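Local coordinates for protein 6-phospho-beta-d glycosidase (Streptococcus pyogenes, PDB 5FOO) that probably hydrolyses beta-glucosidic bonds of 6-phosphorylated sugars as a glycoside hydrolase family 1 enzyme and binds the probe 6-phosphocyclophellitol, at residues Gln383-Tyr388 / Pro446-Tyr451; Glu344-Ile349 / Thr398-Gly403. The protein carries 1 engineered substitution. All coordinates share one frame; numbering follows the deposited sequence.

Contact 1: residues Gln383-Tyr388 / Pro446-Tyr451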
loop_
_atom_site.group_PDB
_atom_site.type_symbol
_atom_site.label_atom_id
_atom_site.label_comp_id
_atom_site.label_asym_id
_atom_site.label_seq_id
_atom_site.Cartn_x
_atom_site.Cartn_y
_atom_site.Cartn_z
ATOM N N GLN A 383 25.738 11.097 10.577
ATOM C CA GLN A 383 24.811 10.765 9.513
ATOM C C GLN A 383 24.952 9.321 9.140
ATOM O O GLN A 383 26.054 8.895 8.876
ATOM C CB GLN A 383 25.139 11.582 8.282
ATOM C CG GLN A 383 24.298 11.255 7.055
ATOM C CD GLN A 383 24.523 12.224 5.907
ATOM O OE1 GLN A 383 25.102 11.878 4.873
ATOM N NE2 GLN A 383 24.044 13.435 6.081
ATOM N N ILE A 384 23.830 8.607 9.054
ATOM C CA ILE A 384 23.791 7.273 8.510
ATOM C C ILE A 384 24.196 7.246 7.038
ATOM O O ILE A 384 23.576 7.888 6.243
ATOM C CB ILE A 384 22.402 6.629 8.703
ATOM C CG1 ILE A 384 22.081 6.486 10.202
ATOM C CG2 ILE A 384 22.372 5.251 8.062
ATOM C CD1 ILE A 384 20.665 6.021 10.517
ATOM N N GLN A 385 25.243 6.487 6.699
ATOM C CA GLN A 385 25.710 6.316 5.317
ATOM C C GLN A 385 25.098 5.121 4.726
ATOM O O GLN A 385 25.729 4.082 4.625
ATOM C CB GLN A 385 27.228 6.146 5.267
ATOM C CG GLN A 385 27.939 7.315 5.899
ATOM C CD GLN A 385 27.493 8.663 5.326
ATOM O OE1 GLN A 385 26.864 9.467 6.014
ATOM N NE2 GLN A 385 27.810 8.907 4.073
ATOM N N ASP A 386 23.861 5.277 4.273
ATOM C CA ASP A 386 23.081 4.150 3.754
ATOM C C ASP A 386 23.278 3.969 2.286
ATOM O O ASP A 386 22.308 4.087 1.503
ATOM C CB ASP A 386 21.582 4.298 4.103
ATOM C CG ASP A 386 20.960 5.632 3.639
ATOM O OD1 ASP A 386 21.669 6.640 3.382
ATOM O OD2 ASP A 386 19.724 5.696 3.599
ATOM N N ASP A 387 24.513 3.671 1.866
ATOM C CA ASP A 387 24.758 3.454 0.426
ATOM C C ASP A 387 24.075 2.213 -0.131
ATOM O O ASP A 387 23.760 2.195 -1.321
ATOM C CB ASP A 387 26.214 3.620 -0.046
ATOM C CG ASP A 387 27.200 3.013 0.859
ATOM O OD1 ASP A 387 27.005 1.844 1.281
ATOM O OD2 ASP A 387 28.190 3.730 1.150
ATOM N N TYR A 388 23.838 1.186 0.702
ATOM C CA TYR A 388 22.955 0.086 0.312
ATOM C C TYR A 388 21.563 0.600 -0.166
ATOM O O TYR A 388 20.997 0.056 -1.076
ATOM C CB TYR A 388 22.770 -0.922 1.435
ATOM C CG TYR A 388 22.411 -0.279 2.749
ATOM C CD1 TYR A 388 23.403 0.101 3.644
ATOM C CD2 TYR A 388 21.087 -0.089 3.118
ATOM C CE1 TYR A 388 23.078 0.726 4.858
ATOM C CE2 TYR A 388 20.746 0.499 4.340
ATOM C CZ TYR A 388 21.754 0.903 5.200
ATOM O OH TYR A 388 21.480 1.501 6.378
ATOM N N PRO A 446 18.385 13.402 8.474
ATOM C CA PRO A 446 18.531 12.869 7.095
ATOM C C PRO A 446 19.669 11.895 6.974
ATOM O O PRO A 446 20.734 12.135 7.548
ATOM C CB PRO A 446 18.863 14.114 6.280
ATOM C CG PRO A 446 18.120 15.218 7.009
ATOM C CD PRO A 446 18.180 14.874 8.484
ATOM N N LYS A 447 19.465 10.838 6.195
ATOM C CA LYS A 447 20.527 9.883 5.895
ATOM C C LYS A 447 21.138 10.298 4.570
ATOM O O LYS A 447 20.587 11.168 3.837
ATOM C CB LYS A 447 20.000 8.435 5.815
ATOM C CG LYS A 447 19.059 8.044 6.921
ATOM C CD LYS A 447 18.659 6.562 6.834
ATOM C CE LYS A 447 17.537 6.234 7.814
ATOM N NZ LYS A 447 16.771 5.004 7.499
ATOM N N ALA A 448 22.283 9.702 4.243
ATOM C CA ALA A 448 22.866 9.961 2.935
ATOM C C ALA A 448 21.884 9.779 1.774
ATOM O O ALA A 448 22.020 10.463 0.761
ATOM C CB ALA A 448 24.064 9.084 2.689
ATOM N N SER A 449 20.951 8.842 1.879
ATOM C CA SER A 449 20.059 8.591 0.752
ATOM C C SER A 449 19.103 9.759 0.559
ATOM O O SER A 449 18.675 9.987 -0.548
ATOM C CB SER A 449 19.275 7.298 0.892
ATOM O OG SER A 449 18.551 7.380 2.059
ATOM N N ALA A 450 18.818 10.522 1.603
ATOM C CA ALA A 450 17.966 11.706 1.455
ATOM C C ALA A 450 18.588 12.755 0.525
ATOM O O ALA A 450 17.844 13.384 -0.248
ATOM C CB ALA A 450 17.675 12.334 2.805
ATOM N N TYR A 451 19.914 12.976 0.642
ATOM C CA TYR A 451 20.645 13.927 -0.208
ATOM C C TYR A 451 20.820 13.367 -1.596
ATOM O O TYR A 451 20.776 14.119 -2.577
ATOM C CB TYR A 451 21.986 14.390 0.418
ATOM C CG TYR A 451 21.717 15.117 1.703
ATOM C CD1 TYR A 451 21.103 16.393 1.707
ATOM C CD2 TYR A 451 22.019 14.536 2.916
ATOM C CE1 TYR A 451 20.812 17.043 2.894
ATOM C CE2 TYR A 451 21.715 15.153 4.101
ATOM C CZ TYR A 451 21.117 16.392 4.078
ATOM O OH TYR A 451 20.851 16.964 5.260
HETATM O O HOH W 1 21.297 9.780 9.777
#
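Pro446 meets Ile384 through a water: the backbone N of Ile384 donates to water 1 at 2.9 Å, and the same water lies 3.3 Å from Pro446 O and may donate to it. At Lys447 the contact turns apolar. The extended lysine chain lies alongside Ile384, both side chains pointing the same way, with Lys447 CG 4.0 Å from Ile384 CB. The ammonium group runs on past the isoleucine to form salt bridges with Glu374 and Asp420. Ala448 sends its N-H almost straight to Ile384 O (N to O 3.0 Å, N-H...O 177°), and its methyl CB packs 3.5 Å from Asp386 OD1. Each segment spans the start of a helix of the eight-stranded (beta/alpha)8 barrel fold of family 1: Asp386 is the N-cap residue of helix 387-405 and the centre of an inverse gamma turn, yet it spends its carboxylate on the other helix start. Ser449 receives that carboxylate with two bonds. Its N-H reaches Asp386 OD1 at 2.8 Å, bent to 134°, while its hydroxyl OG donates to Asp386 OD2 at 2.6 Å. Both approach on the syn side, somewhat out of the carboxylate plane. Asp386 CG sits between its own backbone N and carbonyl carbon (chi1 55°), and the buried acid also has a salt bridge from OD2 to Arg389, so nearby positive charge probably favours its ionised form. Two residues further on, Tyr451 brings the CE2 edge of its ring against the side-chain amide of Gln383.

Contact 2: residues Glu344-Ile349 / Thr398-Gly403; sequences EAVYDI and TYLHKG
Tyr347 CG stands anti to its backbone N (chi1 173°), and Lys402 CG is likewise anti to its own; the two side chains cross obliquely. Tyr399 has CG anti to its carbonyl carbon instead (chi1 -77°), and its ring lies over Glu344 CA. The two helices are neighbours on the outside of the TIM barrel: helix 344-356 leads into strand 362-367, while helix 387-405 follows that strand and precedes strand 410-416. Their short segments run nearly parallel, crossing at -25° with the axes 7.6 Å apart at closest approach.

Packing here is carried by rings and aliphatic carbons. Glu344 places its CA over the centre of the Tyr399 ring as a CH-pi contact, 3.9 Å from the centroid. Farther out, the glutamate side chain travels beside the tyrosine in the same direction, and its CG comes to 3.4 Å from Tyr399 OH. The rest of the glutamate bends at chi2. Deeper in, Val346 points toward the partner helix and sets CG1 3.7 Å from Leu400 CD1; Phe298 touches Val346, and Leu400 also packs on Cys410 and Tyr413 of strand 410-416, so this layer joins the helix pair to the barrel wall. Tyr347 CB rests against Tyr399 CD1, while the edge of the Tyr347 ring abuts the backbone N of Gly403, where the helices come close, with the CA atoms of Tyr347 and Gly403 5.0 Å apart. Across one face of that same ring lies the extended chain of Lys402: CE makes a CH-pi contact, and NZ ends 4.0 Å from the centroid in a cation-pi interaction, almost directly above the ring centre.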
loop_
_atom_site.group_PDB
_atom_site.type_symbol
_atom_site.label_atom_id
_atom_site.label_comp_id
_atom_site.label_asym_id
_atom_site.label_seq_id
_atom_site.Cartn_x
_atom_site.Cartn_y
_atom_site.Cartn_z
ATOM N N GLU A 344 14.643 -5.869 -11.804
ATOM C CA GLU A 344 14.157 -6.116 -13.136
ATOM C C GLU A 344 12.700 -6.303 -13.126
ATOM O O GLU A 344 12.038 -6.049 -14.124
ATOM C CB GLU A 344 14.787 -7.356 -13.723
ATOM C CG GLU A 344 16.276 -7.241 -13.965
ATOM C CD GLU A 344 17.201 -7.727 -12.813
ATOM O OE1 GLU A 344 16.849 -7.623 -11.587
ATOM O OE2 GLU A 344 18.308 -8.192 -13.179
ATOM N N ALA A 345 12.173 -6.773 -12.010
ATOM C CA ALA A 345 10.724 -6.921 -11.915
ATOM C C ALA A 345 9.965 -5.610 -12.165
ATOM O O ALA A 345 8.821 -5.628 -12.597
ATOM C CB ALA A 345 10.305 -7.507 -10.557
ATOM N N VAL A 346 10.582 -4.477 -11.849
ATOM C CA VAL A 346 9.934 -3.168 -12.126
ATOM C C VAL A 346 9.653 -2.956 -13.595
ATOM O O VAL A 346 8.616 -2.443 -13.933
ATOM C CB VAL A 346 10.769 -2.034 -11.636
ATOM C CG1 VAL A 346 10.126 -0.675 -12.026
ATOM C CG2 VAL A 346 10.916 -2.132 -10.127
ATOM N N TYR A 347 10.589 -3.367 -14.456
ATOM C CA TYR A 347 10.413 -3.301 -15.893
ATOM C C TYR A 347 9.294 -4.229 -16.290
ATOM O O TYR A 347 8.357 -3.829 -17.020
ATOM C CB TYR A 347 11.727 -3.675 -16.614
ATOM C CG TYR A 347 11.611 -3.789 -18.119
ATOM C CD1 TYR A 347 11.615 -2.651 -18.970
ATOM C CD2 TYR A 347 11.503 -5.017 -18.708
ATOM C CE1 TYR A 347 11.516 -2.783 -20.358
ATOM C CE2 TYR A 347 11.361 -5.145 -20.071
ATOM C CZ TYR A 347 11.381 -4.038 -20.874
ATOM O OH TYR A 347 11.237 -4.302 -22.193
ATOM N N ASP A 348 9.316 -5.461 -15.770
ATOM C CA ASP A 348 8.216 -6.399 -16.084
ATOM C C ASP A 348 6.836 -5.865 -15.723
ATOM O O ASP A 348 5.900 -6.069 -16.479
ATOM C CB ASP A 348 8.407 -7.794 -15.454
ATOM C CG ASP A 348 9.662 -8.529 -16.005
ATOM O OD1 ASP A 348 10.107 -8.271 -17.133
ATOM O OD2 ASP A 348 10.233 -9.348 -15.280
ATOM N N ILE A 349 6.714 -5.218 -14.568
ATOM C CA ILE A 349 5.462 -4.563 -14.177
ATOM C C ILE A 349 5.086 -3.456 -15.223
ATOM O O ILE A 349 3.930 -3.298 -15.617
ATOM C CB ILE A 349 5.634 -3.966 -12.780
ATOM C CG1 ILE A 349 5.642 -5.116 -11.710
ATOM C CG2 ILE A 349 4.561 -2.987 -12.438
ATOM C CD1 ILE A 349 6.083 -4.643 -10.331
ATOM N N THR A 398 16.339 2.670 -12.244
ATOM C CA THR A 398 16.925 2.450 -13.560
ATOM C C THR A 398 15.977 1.585 -14.369
ATOM O O THR A 398 15.790 1.792 -15.597
ATOM C CB THR A 398 18.309 1.811 -13.484
ATOM O OG1 THR A 398 19.191 2.691 -12.779
ATOM C CG2 THR A 398 18.849 1.603 -14.835
ATOM N N TYR A 399 15.367 0.594 -13.722
ATOM C CA TYR A 399 14.460 -0.227 -14.477
ATOM C C TYR A 399 13.111 0.444 -14.716
ATOM O O TYR A 399 12.483 0.142 -15.707
ATOM C CB TYR A 399 14.295 -1.593 -13.861
ATOM C CG TYR A 399 15.460 -2.501 -14.147
ATOM C CD1 TYR A 399 15.525 -3.206 -15.339
ATOM C CD2 TYR A 399 16.488 -2.631 -13.240
ATOM C CE1 TYR A 399 16.596 -4.030 -15.621
ATOM C CE2 TYR A 399 17.567 -3.459 -13.495
ATOM C CZ TYR A 399 17.602 -4.166 -14.686
ATOM O OH TYR A 399 18.648 -4.985 -14.930
ATOM N N LEU A 400 12.685 1.343 -13.831
ATOM C CA LEU A 400 11.485 2.162 -14.086
ATOM C C LEU A 400 11.726 3.041 -15.312
ATOM O O LEU A 400 10.880 3.150 -16.166
ATOM C CB LEU A 400 11.160 3.021 -12.877
ATOM C CG LEU A 400 9.813 3.664 -12.925
ATOM C CD1 LEU A 400 8.705 2.616 -12.907
ATOM C CD2 LEU A 400 9.679 4.644 -11.786
ATOM N N HIS A 401 12.894 3.628 -15.397
ATOM C CA HIS A 401 13.265 4.445 -16.585
ATOM C C HIS A 401 13.217 3.643 -17.882
ATOM O O HIS A 401 12.582 4.058 -18.846
ATOM C CB HIS A 401 14.624 5.111 -16.427
ATOM C CG HIS A 401 14.921 6.133 -17.486
ATOM N ND1 HIS A 401 15.544 5.813 -18.668
ATOM C CD2 HIS A 401 14.641 7.465 -17.551
ATOM C CE1 HIS A 401 15.642 6.902 -19.419
ATOM N NE2 HIS A 401 15.124 7.922 -18.747
ATOM N N LYS A 402 13.795 2.448 -17.847
ATOM C CA LYS A 402 13.704 1.504 -18.954
ATOM C C LYS A 402 12.262 1.253 -19.350
ATOM O O LYS A 402 11.920 1.306 -20.500
ATOM C CB LYS A 402 14.460 0.201 -18.621
ATOM C CG LYS A 402 14.842 -0.642 -19.843
ATOM C CD LYS A 402 15.215 -2.068 -19.460
ATOM C CE LYS A 402 15.336 -3.014 -20.646
ATOM N NZ LYS A 402 15.428 -4.428 -20.166
ATOM N N GLY A 403 11.371 1.062 -18.400
ATOM C CA GLY A 403 9.953 0.860 -18.716
ATOM C C GLY A 403 9.257 2.085 -19.329
ATOM O O GLY A 403 8.499 1.952 -20.269
#

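Helix 387-405 is the element the two contacts share: contact 1 holds the run-in to its first turn against the start of helix 448-459, and contact 2 packs its later turns on helix 344-356. Their centres lie 24 Å apart and their nearest atoms about 12 Å, so they do not touch. One helix is thereby tied to a different neighbour near each end, mainly by hydrogen bonds at one and by apolar, CH-pi and cation-pi packing at the other. Both contacts lie outside the pocket: the Lys447 side chain is about 12 Å from the bound 6-phosphocyclophellitol, and that of Val346 about 14 Å.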